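Hemolysin activator protein CdiB (Acinetobacter baumannii ACICU, PDB 6WIL) probably secretes and activates its partner toxin across the outer membrane, acting as an Omp85-family two-partner transporter in contact-dependent growth inhibition. Local coordinates at residues V49-C54 against I95-L100; M497-G502 against Y515-V520; S153-K158 against F246-I251; F219-D224 against G236-G241; K114-S119 against I168-R173. All coordinates share one frame; numbering follows the deposited sequence.

Contact 1: residues V49-C54 against I95-L100; sequences VEESPC and IGTQSL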
# COMPACT_ATOMS: atom_id res chain seq x y z
N VAL A 49 30.04 26.41 -22.51
CA VAL A 49 30.74 27.59 -22.04
C VAL A 49 31.68 28.06 -23.15
O VAL A 49 31.90 27.37 -24.14
CB VAL A 49 31.52 27.34 -20.73
CG1 VAL A 49 30.56 27.01 -19.60
CG2 VAL A 49 32.52 26.21 -20.92
N GLU A 50 32.23 29.27 -22.97
CA GLU A 50 33.17 29.84 -23.94
C GLU A 50 34.57 29.31 -23.66
O GLU A 50 35.08 29.45 -22.53
CB GLU A 50 33.13 31.36 -23.87
N GLU A 51 35.21 28.71 -24.67
CA GLU A 51 36.42 27.92 -24.47
C GLU A 51 37.49 28.28 -25.49
O GLU A 51 37.21 28.84 -26.55
CB GLU A 51 36.11 26.43 -24.56
CG GLU A 51 34.74 26.10 -24.04
CD GLU A 51 34.64 24.68 -23.57
OE1 GLU A 51 33.74 23.97 -24.05
OE2 GLU A 51 35.47 24.28 -22.74
N SER A 52 38.73 27.92 -25.16
CA SER A 52 39.88 28.38 -25.92
C SER A 52 39.89 27.71 -27.30
O SER A 52 39.68 28.42 -28.29
CB SER A 52 41.17 28.16 -25.12
OG SER A 52 40.96 28.38 -23.74
N PRO A 53 40.11 26.38 -27.44
CA PRO A 53 39.76 25.75 -28.73
C PRO A 53 38.41 25.07 -28.65
O PRO A 53 38.09 24.40 -27.66
CB PRO A 53 40.90 24.75 -28.96
CG PRO A 53 41.68 24.69 -27.64
CD PRO A 53 40.85 25.41 -26.62
N CYS A 54 37.59 25.23 -29.69
CA CYS A 54 36.27 24.63 -29.72
C CYS A 54 35.96 24.16 -31.13
O CYS A 54 36.59 24.57 -32.10
CB CYS A 54 35.19 25.62 -29.23
SG CYS A 54 35.02 27.15 -30.20
N ILE A 95 31.98 23.81 -29.22
CA ILE A 95 32.17 22.97 -28.04
C ILE A 95 33.66 22.74 -27.83
O ILE A 95 34.34 22.17 -28.69
CB ILE A 95 31.42 21.64 -28.17
CG1 ILE A 95 29.91 21.89 -28.30
CG2 ILE A 95 31.73 20.74 -26.99
CD1 ILE A 95 29.38 22.86 -27.27
N GLY A 96 34.16 23.16 -26.66
CA GLY A 96 35.48 22.81 -26.21
C GLY A 96 35.43 21.73 -25.14
O GLY A 96 34.37 21.21 -24.79
N THR A 97 36.61 21.43 -24.59
CA THR A 97 36.75 20.28 -23.71
C THR A 97 35.85 20.38 -22.48
O THR A 97 35.28 19.38 -22.03
CB THR A 97 38.21 20.10 -23.28
OG1 THR A 97 38.61 21.19 -22.43
CG2 THR A 97 39.12 20.05 -24.49
N GLN A 98 35.69 21.59 -21.93
CA GLN A 98 34.90 21.71 -20.71
C GLN A 98 33.41 21.54 -20.98
O GLN A 98 32.70 20.90 -20.20
CB GLN A 98 35.18 23.05 -20.02
CG GLN A 98 34.36 23.25 -18.75
CD GLN A 98 34.53 22.11 -17.76
OE1 GLN A 98 35.64 21.65 -17.52
NE2 GLN A 98 33.42 21.66 -17.19
N SER A 99 32.90 22.09 -22.09
CA SER A 99 31.49 21.89 -22.43
C SER A 99 31.22 20.44 -22.80
O SER A 99 30.16 19.90 -22.47
CB SER A 99 31.06 22.80 -23.58
OG SER A 99 31.27 24.16 -23.28
N LEU A 100 32.16 19.80 -23.50
CA LEU A 100 31.99 18.40 -23.85
C LEU A 100 31.90 17.54 -22.59
O LEU A 100 31.09 16.60 -22.53
CB LEU A 100 33.14 17.94 -24.75
CG LEU A 100 33.13 16.48 -25.20
CD1 LEU A 100 31.83 16.15 -25.92
CD2 LEU A 100 34.32 16.19 -26.09
O HOH W 1 38.53 23.71 -25.13

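Contact 2: residues M497-G502 against Y515-V520; sequences MAVDQG and YLLGSV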
# COMPACT_ATOMS: atom_id res chain seq x y z
N MSE A 497 -2.59 11.42 21.18
CA MSE A 497 -3.88 12.08 21.22
C MSE A 497 -4.41 12.16 19.79
O MSE A 497 -3.65 12.39 18.85
CB MSE A 497 -3.78 13.48 21.83
CG MSE A 497 -5.07 13.98 22.46
SE MSE A 497 -5.41 15.88 22.15
CE MSE A 497 -3.67 16.60 22.66
N ALA A 498 -5.72 11.95 19.62
CA ALA A 498 -6.30 11.87 18.29
C ALA A 498 -7.55 12.72 18.20
O ALA A 498 -8.30 12.86 19.17
CB ALA A 498 -6.63 10.42 17.91
N VAL A 499 -7.77 13.30 17.02
CA VAL A 499 -8.97 14.07 16.70
C VAL A 499 -9.47 13.61 15.34
O VAL A 499 -8.76 13.74 14.34
CB VAL A 499 -8.70 15.59 16.70
CG1 VAL A 499 -9.97 16.34 16.31
CG2 VAL A 499 -8.19 16.05 18.05
N ASP A 500 -10.69 13.08 15.30
CA ASP A 500 -11.29 12.54 14.09
C ASP A 500 -12.53 13.33 13.72
O ASP A 500 -13.15 14.00 14.55
CB ASP A 500 -11.65 11.06 14.26
CG ASP A 500 -10.44 10.18 14.54
OD1 ASP A 500 -9.31 10.71 14.57
OD2 ASP A 500 -10.63 8.96 14.72
N GLN A 501 -12.91 13.23 12.44
CA GLN A 501 -14.05 13.96 11.89
C GLN A 501 -14.70 13.12 10.79
O GLN A 501 -14.00 12.56 9.95
CB GLN A 501 -13.64 15.32 11.31
CG GLN A 501 -13.17 16.33 12.32
CD GLN A 501 -12.66 17.60 11.67
OE1 GLN A 501 -13.43 18.53 11.40
NE2 GLN A 501 -11.36 17.65 11.41
N GLY A 502 -16.02 13.07 10.79
CA GLY A 502 -16.76 12.39 9.75
C GLY A 502 -17.81 13.28 9.13
O GLY A 502 -18.34 14.19 9.77
N TYR A 515 -22.44 15.47 10.67
CA TYR A 515 -21.10 15.76 11.15
C TYR A 515 -20.84 15.12 12.51
O TYR A 515 -21.71 15.12 13.38
CB TYR A 515 -20.87 17.27 11.24
CG TYR A 515 -19.45 17.64 11.62
CD1 TYR A 515 -18.44 17.63 10.68
CD2 TYR A 515 -19.13 18.00 12.93
CE1 TYR A 515 -17.14 17.97 11.01
CE2 TYR A 515 -17.83 18.34 13.27
CZ TYR A 515 -16.84 18.32 12.31
OH TYR A 515 -15.55 18.66 12.63
N LEU A 516 -19.63 14.59 12.67
CA LEU A 516 -19.17 14.03 13.93
C LEU A 516 -17.77 14.54 14.22
O LEU A 516 -16.94 14.67 13.31
CB LEU A 516 -19.16 12.50 13.91
CG LEU A 516 -20.51 11.79 14.03
CD1 LEU A 516 -20.35 10.28 13.91
CD2 LEU A 516 -21.21 12.16 15.33
N LEU A 517 -17.51 14.83 15.49
CA LEU A 517 -16.18 15.23 15.95
C LEU A 517 -15.90 14.53 17.27
O LEU A 517 -16.60 14.77 18.26
CB LEU A 517 -16.09 16.75 16.12
CG LEU A 517 -14.78 17.27 16.75
CD1 LEU A 517 -13.64 17.22 15.76
CD2 LEU A 517 -14.95 18.67 17.31
N GLY A 518 -14.90 13.66 17.27
CA GLY A 518 -14.51 12.95 18.47
C GLY A 518 -13.04 13.16 18.79
O GLY A 518 -12.26 13.57 17.92
N SER A 519 -12.65 12.88 20.03
CA SER A 519 -11.26 13.01 20.43
C SER A 519 -10.88 11.83 21.31
O SER A 519 -11.72 11.28 22.03
CB SER A 519 -11.00 14.33 21.17
OG SER A 519 -9.61 14.57 21.30
N VAL A 520 -9.61 11.45 21.24
CA VAL A 520 -9.10 10.25 21.92
C VAL A 520 -7.74 10.56 22.51
O VAL A 520 -6.91 11.23 21.88
CB VAL A 520 -9.03 9.05 20.94
CG1 VAL A 520 -8.01 8.03 21.40
CG2 VAL A 520 -10.40 8.41 20.82

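Contact 3: residues S153-K158 against F246-I251; sequences SSLQLK and FHLNDI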
# COMPACT_ATOMS: atom_id res chain seq x y z
N SER A 153 14.71 -21.57 -4.66
CA SER A 153 14.55 -22.37 -5.86
C SER A 153 14.71 -21.49 -7.10
O SER A 153 14.53 -20.27 -7.06
CB SER A 153 13.19 -23.05 -5.88
OG SER A 153 12.21 -22.22 -6.47
N SER A 154 15.05 -22.14 -8.21
CA SER A 154 15.19 -21.41 -9.47
C SER A 154 13.87 -20.79 -9.90
O SER A 154 13.85 -19.71 -10.50
CB SER A 154 15.73 -22.33 -10.56
OG SER A 154 17.00 -22.83 -10.20
N LEU A 155 12.75 -21.45 -9.59
CA LEU A 155 11.44 -20.88 -9.91
C LEU A 155 11.20 -19.60 -9.11
O LEU A 155 10.67 -18.62 -9.65
CB LEU A 155 10.35 -21.91 -9.63
CG LEU A 155 8.90 -21.47 -9.86
CD1 LEU A 155 8.69 -21.02 -11.30
CD2 LEU A 155 7.94 -22.60 -9.51
N GLN A 156 11.59 -19.59 -7.83
CA GLN A 156 11.43 -18.40 -7.00
C GLN A 156 12.15 -17.21 -7.60
O GLN A 156 11.61 -16.10 -7.64
CB GLN A 156 11.95 -18.68 -5.59
CG GLN A 156 10.87 -18.93 -4.55
CD GLN A 156 11.47 -19.26 -3.20
OE1 GLN A 156 11.40 -18.47 -2.26
NE2 GLN A 156 12.07 -20.45 -3.10
N LEU A 157 13.39 -17.40 -8.07
CA LEU A 157 14.12 -16.30 -8.70
C LEU A 157 13.42 -15.83 -9.96
O LEU A 157 13.30 -14.62 -10.20
CB LEU A 157 15.55 -16.72 -9.01
CG LEU A 157 16.52 -16.87 -7.85
CD1 LEU A 157 17.84 -17.43 -8.35
CD2 LEU A 157 16.74 -15.54 -7.16
N LYS A 158 12.95 -16.77 -10.79
CA LYS A 158 12.32 -16.39 -12.05
C LYS A 158 11.04 -15.58 -11.82
O LYS A 158 10.78 -14.61 -12.54
CB LYS A 158 12.02 -17.63 -12.89
CG LYS A 158 11.01 -17.38 -14.00
CD LYS A 158 11.11 -18.40 -15.12
CE LYS A 158 10.10 -18.07 -16.22
NZ LYS A 158 10.20 -19.00 -17.38
N PHE A 246 4.34 -22.36 -0.36
CA PHE A 246 4.55 -23.07 -1.61
C PHE A 246 5.84 -22.66 -2.31
O PHE A 246 6.00 -22.93 -3.50
CB PHE A 246 3.35 -22.88 -2.54
CG PHE A 246 2.11 -23.57 -2.07
CD1 PHE A 246 1.95 -24.93 -2.24
CD2 PHE A 246 1.09 -22.85 -1.46
CE1 PHE A 246 0.81 -25.57 -1.81
CE2 PHE A 246 -0.06 -23.48 -1.03
CZ PHE A 246 -0.20 -24.85 -1.20
N HIS A 247 6.76 -22.01 -1.59
CA HIS A 247 8.05 -21.59 -2.13
C HIS A 247 7.89 -20.80 -3.42
O HIS A 247 8.50 -21.09 -4.45
CB HIS A 247 8.98 -22.79 -2.33
CG HIS A 247 9.49 -23.36 -1.06
ND1 HIS A 247 8.69 -24.08 -0.19
CD2 HIS A 247 10.72 -23.31 -0.48
CE1 HIS A 247 9.41 -24.45 0.86
NE2 HIS A 247 10.64 -24.00 0.70
N LEU A 248 7.03 -19.78 -3.36
CA LEU A 248 6.76 -18.90 -4.49
C LEU A 248 6.84 -17.44 -4.06
O LEU A 248 6.22 -16.58 -4.68
CB LEU A 248 5.40 -19.21 -5.10
CG LEU A 248 5.22 -20.55 -5.81
CD1 LEU A 248 3.77 -20.79 -6.18
CD2 LEU A 248 6.10 -20.60 -7.05
N ASN A 249 7.61 -17.16 -3.01
CA ASN A 249 7.61 -15.84 -2.37
C ASN A 249 6.20 -15.45 -1.95
O ASN A 249 5.85 -14.27 -1.91
CB ASN A 249 8.23 -14.77 -3.28
CG ASN A 249 9.51 -15.25 -3.95
OD1 ASN A 249 10.53 -15.43 -3.30
ND2 ASN A 249 9.46 -15.44 -5.27
N ASP A 250 5.39 -16.45 -1.63
CA ASP A 250 3.98 -16.26 -1.32
C ASP A 250 3.77 -16.09 0.18
O ASP A 250 4.62 -16.44 0.99
CB ASP A 250 3.15 -17.44 -1.84
CG ASP A 250 3.79 -18.78 -1.52
OD1 ASP A 250 5.04 -18.85 -1.46
OD2 ASP A 250 3.04 -19.77 -1.32
N ILE A 251 2.61 -15.54 0.53
CA ILE A 251 2.24 -15.33 1.92
C ILE A 251 0.79 -15.74 2.11
O ILE A 251 -0.09 -15.29 1.36
CB ILE A 251 2.46 -13.87 2.35
CG1 ILE A 251 3.96 -13.60 2.54
CG2 ILE A 251 1.71 -13.56 3.64
CD1 ILE A 251 4.31 -12.15 2.56
O HOH W 2 9.48 -23.63 -5.98

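Contact 4: residues F219-D224 against G236-G241; sequences FNLSVD and GNIGIG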
# COMPACT_ATOMS: atom_id res chain seq x y z
N PHE A 219 2.02 -16.31 14.73
CA PHE A 219 0.75 -16.30 15.43
C PHE A 219 0.51 -14.93 16.04
O PHE A 219 1.44 -14.24 16.45
CB PHE A 219 0.70 -17.36 16.54
CG PHE A 219 0.71 -18.77 16.03
CD1 PHE A 219 -0.44 -19.34 15.51
CD2 PHE A 219 1.86 -19.54 16.08
CE1 PHE A 219 -0.44 -20.64 15.04
CE2 PHE A 219 1.86 -20.84 15.62
CZ PHE A 219 0.71 -21.39 15.09
N ASN A 220 -0.76 -14.54 16.07
CA ASN A 220 -1.18 -13.28 16.67
C ASN A 220 -2.52 -13.51 17.36
O ASN A 220 -3.52 -13.78 16.69
CB ASN A 220 -1.29 -12.16 15.63
CG ASN A 220 0.06 -11.73 15.11
OD1 ASN A 220 0.70 -10.85 15.68
ND2 ASN A 220 0.51 -12.35 14.03
N LEU A 221 -2.53 -13.42 18.68
CA LEU A 221 -3.76 -13.50 19.46
C LEU A 221 -4.06 -12.13 20.05
O LEU A 221 -3.20 -11.52 20.69
CB LEU A 221 -3.64 -14.55 20.57
CG LEU A 221 -3.46 -15.97 20.05
CD1 LEU A 221 -1.99 -16.35 20.04
CD2 LEU A 221 -4.27 -16.96 20.87
N SER A 222 -5.28 -11.66 19.82
CA SER A 222 -5.72 -10.35 20.28
C SER A 222 -7.01 -10.47 21.07
O SER A 222 -7.87 -11.30 20.77
CB SER A 222 -5.94 -9.37 19.11
OG SER A 222 -4.71 -8.88 18.61
N VAL A 223 -7.14 -9.61 22.08
CA VAL A 223 -8.39 -9.39 22.79
C VAL A 223 -8.62 -7.89 22.87
O VAL A 223 -7.70 -7.13 23.17
CB VAL A 223 -8.38 -10.02 24.19
CG1 VAL A 223 -8.49 -11.53 24.09
CG2 VAL A 223 -7.12 -9.63 24.95
N ASP A 224 -9.85 -7.46 22.58
CA ASP A 224 -10.20 -6.05 22.63
C ASP A 224 -11.49 -5.87 23.42
O ASP A 224 -12.45 -6.61 23.22
CB ASP A 224 -10.34 -5.45 21.23
CG ASP A 224 -10.42 -3.93 21.25
OD1 ASP A 224 -11.35 -3.39 21.87
OD2 ASP A 224 -9.53 -3.29 20.65
N GLY A 236 -12.09 -11.34 20.25
CA GLY A 236 -10.95 -12.23 20.28
C GLY A 236 -10.51 -12.60 18.88
O GLY A 236 -11.33 -13.02 18.06
N ASN A 237 -9.22 -12.45 18.59
CA ASN A 237 -8.70 -12.72 17.26
C ASN A 237 -7.55 -13.71 17.35
O ASN A 237 -6.68 -13.61 18.22
CB ASN A 237 -8.20 -11.42 16.59
CG ASN A 237 -9.16 -10.92 15.53
OD1 ASN A 237 -9.05 -11.27 14.36
ND2 ASN A 237 -10.11 -10.08 15.94
N ILE A 238 -7.56 -14.68 16.43
CA ILE A 238 -6.45 -15.60 16.23
C ILE A 238 -5.96 -15.38 14.81
O ILE A 238 -6.67 -15.70 13.85
CB ILE A 238 -6.85 -17.06 16.46
CG1 ILE A 238 -7.40 -17.24 17.88
CG2 ILE A 238 -5.65 -17.98 16.23
CD1 ILE A 238 -8.10 -18.58 18.09
N GLY A 239 -4.75 -14.83 14.67
CA GLY A 239 -4.14 -14.61 13.37
C GLY A 239 -2.99 -15.57 13.15
O GLY A 239 -2.16 -15.77 14.04
N ILE A 240 -2.94 -16.18 11.97
CA ILE A 240 -1.86 -17.07 11.58
C ILE A 240 -1.26 -16.56 10.28
O ILE A 240 -1.97 -16.40 9.28
CB ILE A 240 -2.32 -18.52 11.42
CG1 ILE A 240 -3.02 -19.00 12.69
CG2 ILE A 240 -1.12 -19.41 11.10
CD1 ILE A 240 -3.29 -20.49 12.71
N GLY A 241 0.05 -16.31 10.29
CA GLY A 241 0.76 -15.97 9.08
C GLY A 241 1.74 -17.06 8.71
O GLY A 241 2.62 -17.42 9.50

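Contact 5: residues K114-S119 against I168-R173; sequences KGFITS and IVNLKR. With SO4 (sulfate ion), chain B.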
# COMPACT_ATOMS: atom_id res chain seq x y z
N LYS A 114 16.97 7.16 -15.52
CA LYS A 114 16.15 6.04 -15.95
C LYS A 114 16.56 4.72 -15.30
O LYS A 114 15.91 3.70 -15.55
CB LYS A 114 16.19 5.91 -17.47
CG LYS A 114 15.03 6.61 -18.19
CD LYS A 114 14.98 8.09 -17.87
CE LYS A 114 13.71 8.73 -18.41
NZ LYS A 114 13.55 8.48 -19.87
N GLY A 115 17.61 4.72 -14.48
CA GLY A 115 17.95 3.57 -13.67
C GLY A 115 19.11 2.71 -14.13
O GLY A 115 19.37 1.67 -13.51
N PHE A 116 19.83 3.09 -15.19
CA PHE A 116 20.91 2.26 -15.72
C PHE A 116 22.20 2.61 -14.98
O PHE A 116 23.08 3.32 -15.47
CB PHE A 116 21.03 2.44 -17.22
CG PHE A 116 19.75 2.15 -17.97
CD1 PHE A 116 19.44 0.87 -18.38
CD2 PHE A 116 18.86 3.18 -18.24
CE1 PHE A 116 18.26 0.61 -19.06
CE2 PHE A 116 17.68 2.92 -18.92
CZ PHE A 116 17.38 1.63 -19.33
N ILE A 117 22.32 2.06 -13.76
CA ILE A 117 23.39 2.46 -12.85
C ILE A 117 24.74 1.86 -13.21
O ILE A 117 25.77 2.33 -12.70
CB ILE A 117 23.03 2.07 -11.41
CG1 ILE A 117 22.51 0.63 -11.36
CG2 ILE A 117 22.01 3.05 -10.82
CD1 ILE A 117 22.27 0.11 -9.97
N THR A 118 24.79 0.82 -14.05
CA THR A 118 26.05 0.21 -14.44
C THR A 118 26.39 0.48 -15.90
O THR A 118 27.34 -0.10 -16.43
CB THR A 118 26.02 -1.30 -14.19
OG1 THR A 118 25.03 -1.91 -15.03
CG2 THR A 118 25.69 -1.59 -12.74
N SER A 119 25.63 1.33 -16.57
CA SER A 119 25.93 1.77 -17.92
C SER A 119 26.67 3.10 -17.88
O SER A 119 26.62 3.83 -16.89
CB SER A 119 24.66 1.88 -18.76
OG SER A 119 24.18 0.59 -19.11
N ILE A 168 19.99 -6.15 -19.21
CA ILE A 168 20.62 -4.88 -18.88
C ILE A 168 20.26 -4.51 -17.45
O ILE A 168 19.09 -4.58 -17.06
CB ILE A 168 20.19 -3.78 -19.87
CG1 ILE A 168 20.58 -4.19 -21.30
CG2 ILE A 168 20.81 -2.45 -19.50
CD1 ILE A 168 19.97 -3.32 -22.37
N VAL A 169 21.26 -4.13 -16.67
CA VAL A 169 21.05 -3.81 -15.26
C VAL A 169 20.26 -2.51 -15.14
O VAL A 169 20.68 -1.46 -15.62
CB VAL A 169 22.39 -3.69 -14.52
CG1 VAL A 169 22.17 -3.14 -13.12
CG2 VAL A 169 23.08 -5.04 -14.47
N ASN A 170 19.10 -2.59 -14.49
CA ASN A 170 18.26 -1.43 -14.21
C ASN A 170 17.85 -1.44 -12.74
O ASN A 170 17.39 -2.46 -12.23
CB ASN A 170 17.02 -1.40 -15.10
CG ASN A 170 16.36 -0.04 -15.12
OD1 ASN A 170 15.70 0.36 -14.16
ND2 ASN A 170 16.55 0.69 -16.21
N LEU A 171 18.01 -0.29 -12.08
CA LEU A 171 17.75 -0.20 -10.65
C LEU A 171 16.27 -0.34 -10.30
O LEU A 171 15.95 -0.73 -9.17
CB LEU A 171 18.28 1.13 -10.11
CG LEU A 171 18.31 1.32 -8.59
CD1 LEU A 171 19.14 0.23 -7.92
CD2 LEU A 171 18.85 2.70 -8.25
N LYS A 172 15.37 -0.04 -11.23
CA LYS A 172 13.94 -0.20 -10.96
C LYS A 172 13.57 -1.68 -10.85
O LYS A 172 12.74 -2.06 -10.02
CB LYS A 172 13.11 0.48 -12.04
CG LYS A 172 13.05 1.99 -11.93
CD LYS A 172 12.14 2.57 -13.01
CE LYS A 172 12.92 3.42 -14.00
NZ LYS A 172 13.39 4.69 -13.39
N ARG A 173 14.18 -2.52 -11.69
CA ARG A 173 13.93 -3.95 -11.64
C ARG A 173 14.64 -4.62 -10.47
O ARG A 173 14.11 -5.57 -9.89
CB ARG A 173 14.33 -4.60 -12.96
CG ARG A 173 13.63 -3.98 -14.15
CD ARG A 173 13.90 -4.73 -15.45
NE ARG A 173 13.03 -4.25 -16.51
CZ ARG A 173 11.93 -4.87 -16.92
NH1 ARG A 173 11.56 -6.01 -16.36
NH2 ARG A 173 11.19 -4.34 -17.89
S SO4 B . 7.85 -6.74 -17.61
O1 SO4 B . 8.03 -5.29 -17.45
O2 SO4 B . 6.49 -7.10 -17.24
O3 SO4 B . 8.81 -7.43 -16.74
O4 SO4 B . 8.10 -7.12 -19.00

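Contact 1: residues V49-C54 against I95-L100
Ile95 and Cys54 meet first: the carbonyl O of Ile95 receives a CA-H...O contact from Cys54 CA at 3.3 Å, close to the disulfide that ties Cys54 to Cys94. Gly96, at the N-cap position, has no CB, and this lets Glu51 and the carbonyl of Pro53 lie against its backbone; its N gives a weak bond to Glu51 OE1. Thr97 N is reached indirectly, through a water that it binds at 3.0 Å and that donates to Pro53 O. Gln98 N comes next, donating to Glu51 OE2 over 2.8 Å by the syn lone pair. Ser99 supplies two donors to Glu51 OE1, N at 2.8 Å and OG at 2.6 Å, both from the same face of the carboxylate, with OG well above its plane (55° out). Ser99 OG also accepts a nearly straight bond from Val49 N (2.7 Å, 170°), so the hydroxyl accepts from Val49 and donates to Glu51. The N-H groups of the first turn would be expected to stabilise the negative charge of Glu51. A carboxylate from a distant loop gripping the N-terminal turn of a helix is the motif here, and it pins the loop before strand 55-56 to helix 97-113 of the ShlB-type POTRA domain.

Contact 2: residues M497-G502 against Y515-V520
Ala498 faces Val520 as a hydrogen-bonded antiparallel pair, Ala498 N donating to Val520 O at 2.7 Å and Val520 N returning a bond to Ala498 O at 2.8 Å. The same ladder continues through Asp500 with Gly518 and Gly502 with Leu516, whose N-H and C=O groups are likewise used both ways. Ala498 O carries a second donor: Ser519 OG, anti to its backbone N (chi1 -167°), reaches it at 3.0 Å from the opposite face of the carbonyl plane to Val520 N. The backbones of Val499 and Gln501 bond instead to strand 476-487, and that of Leu517 to strand 530-541, which leaves each strand of this hairpin tied on both sides.

On the face with Gln501, its extended side chain brings OE1 to the edge of the Tyr515 ring, in its plane, where Tyr515 OH donates to it; the 2.5 Å separation is so short that its exact value is doubtful. Amide and ring planes stand 81° apart. Leu517 CD1 packs against Gln501 CG at 3.6 Å and Val499 CG1 at 3.8 Å.

On the other face Asp500 is buried. Its OD2 forms a salt bridge with Arg464, the arginine of a VRGF sequence like the signature in the long loop that folds into the barrel of Omp85 proteins, and OD1 takes a weak bond from Gln482 N. A buried acid paired with that arginine implies that Asp500 is probably ionised and fastens the loop to this face of the hairpin, consistent with the inner side of the barrel.

Contact 3: residues S153-K158 against F246-I251
Leu155 and Leu248 provide the apolar part of this contact, meeting methyl to methyl as CD2 of Leu155 and CD2 of Leu248 come within 3.7 Å while the two side chains pass each other at a slant. Leu248 CB leads away from the helix, but the branch returns: CG lies anti to the carbonyl carbon (chi1 -68°) and CD2 ends nearer the partner. Close by, Gln156 lays its CG against the carbonyl O of His247 at 3.2 Å, and its buried chain lies against both His247 and Asn249.

Direct hydrogen bonding across the contact runs from Asn249 ND2 to the backbone O of Gln156 (3.3 Å, 155°). The acceptor lies in the amide plane of Asn249, and the donor comes in from the side of the helix carbonyl.

A water adds an indirect link, 3.1 Å from Ser153 OG and donating to His247 O.

Each segment also has bonds of its own. Ser153 is the N-cap of helix 154-160, its OG accepting from Gln156 N at 3.0 Å. In the other segment Asp250 folds the loop back on itself: OD2 takes Phe246 N by the syn lone pair, whereas Leu248 N reaches OD1 at 2.9 Å from above the carboxylate plane. Tyr275 OH also bonds to OD2, fastening this acid to strand 266-279.

The result is a POTRA-to-barrel junction: the capped first turn of a helix in the POTRA range 141-193 rests on the loop joining barrel strands 232-243 and 251-261, as expected at the periplasmic rim of an Omp85-type transporter.

Contact 4: residues F219-D224 against G236-G241
Phe219-Asp224 and Gly236-Gly241 are neighbouring antiparallel strands of one hairpin, the first two in the wall of the barrel, with the axes of these segments 4.6 Å apart at closest approach and N-to-C directions 168° from each other. Four backbone bonds hold them. Asn220 and Gly239 form one hydrogen-bonded pair, in which Gly239 N lies in the carbonyl plane of Asn220 O at 2.6 Å and Asn220 N donates to Gly239 O at 2.8 Å. Ser222 and Asn237 form the other, and their CB atoms sit 4.0 Å apart on the same face of the sheet.

Beside Phe219 on the other face lies Ile240, the two side chains pointing the same way; Phe219 CE1 comes within 3.7 Å of Ile240 CD1, a contact oblique to the ring. Phe219 CG is anti to the carbonyl carbon (chi1 -68°), which starts the ring off beside its own backbone N. Leu221 CD2 and Ile238 CG1 touch more loosely, at 4.3 Å.

This is where the sixteen-stranded barrel closes: strand 217-228 also bonds along its other edge to the last strand, 550-559, and the Phe219 ring meets that of Tyr560, the final residue.

The two faces differ in chemistry. Phe219, Leu221, Val223, Ile238 and Ile240 make an apolar surface, consistent with one turned to the membrane. Asn220, Ser222 and Asn237 make a polar one, consistent with a barrel lumen, where Ser222 OG bonds to Asn557 ND2 and Asn237 OD1 accepts from Asn255 ND2. Farther along strand 217-228, Asp224 OD2 forms a salt bridge with Arg460.

Contact 5: residues K114-S119 against I168-R173
Asn170 reaches across to Lys114, Gly115 and Phe116, and its side chain can be followed outward. CB lies 4.2 Å from Gly115 O. CG, anti to the backbone N (chi1 -164°), lies about equally far from the carbonyl oxygens of Lys114 and Gly115. At the tip the two branches part. OD1 turns back to its own helix, where a lone pair in the carbonyl plane takes Lys172 N at 3.0 Å, the N-cap bond. ND2 goes the other way: it donates to Lys114 O (3.1 Å, 151°) and sits 3.3 Å above one face of the Phe116 ring, offset toward the rim, with the amide plane turned 85° from the ring. The bonds at OD1 and ND2, to Lys172 N and Lys114 O, fix the rotation of the amide.

Leu171 N adds a backbone bond to Gly115 O at 2.8 Å. Apolar side chains pack alongside: Ile117 CD1 meets Leu171 CD1 at 3.7 Å with the side chains crossing at about a right angle, and Ile168 CG2 touches the edge of the Phe116 ring at CD1. Thr118 OG1 also lies 3.2 Å from Val169 CB. Outside the contact, Arg173 NH1 binds a sulfate, probably from the crystallisation liquor, that also bonds to Arg321.

Gly115, with positive phi, ends helix 97-113 in a Schellman motif, while Asn170 caps the start of helix 171-181. Helix end therefore meets helix start, with the Asn170 amide serving both: a junction between the two successive POTRA domains.

From the N terminus, contact 1 closes first, fastening the loop ahead of strand 55-56 to the start of helix 97-113. Contact 5 picks up at the far end of that same helix and spans 114-173, joining one POTRA domain to the next. Contact 3 opens at 153, before contact 5 has closed, so these two cross, and it ends at 251 in the barrel; the second POTRA domain is thereby tied to the first and to the barrel. Contact 4, a hairpin of barrel strands, falls wholly within the span of contact 3, with nearest atoms about 6 Å away. Contact 2 comes last, a later hairpin in the same barrel sheet, its centre about 27 Å from that of contact 4.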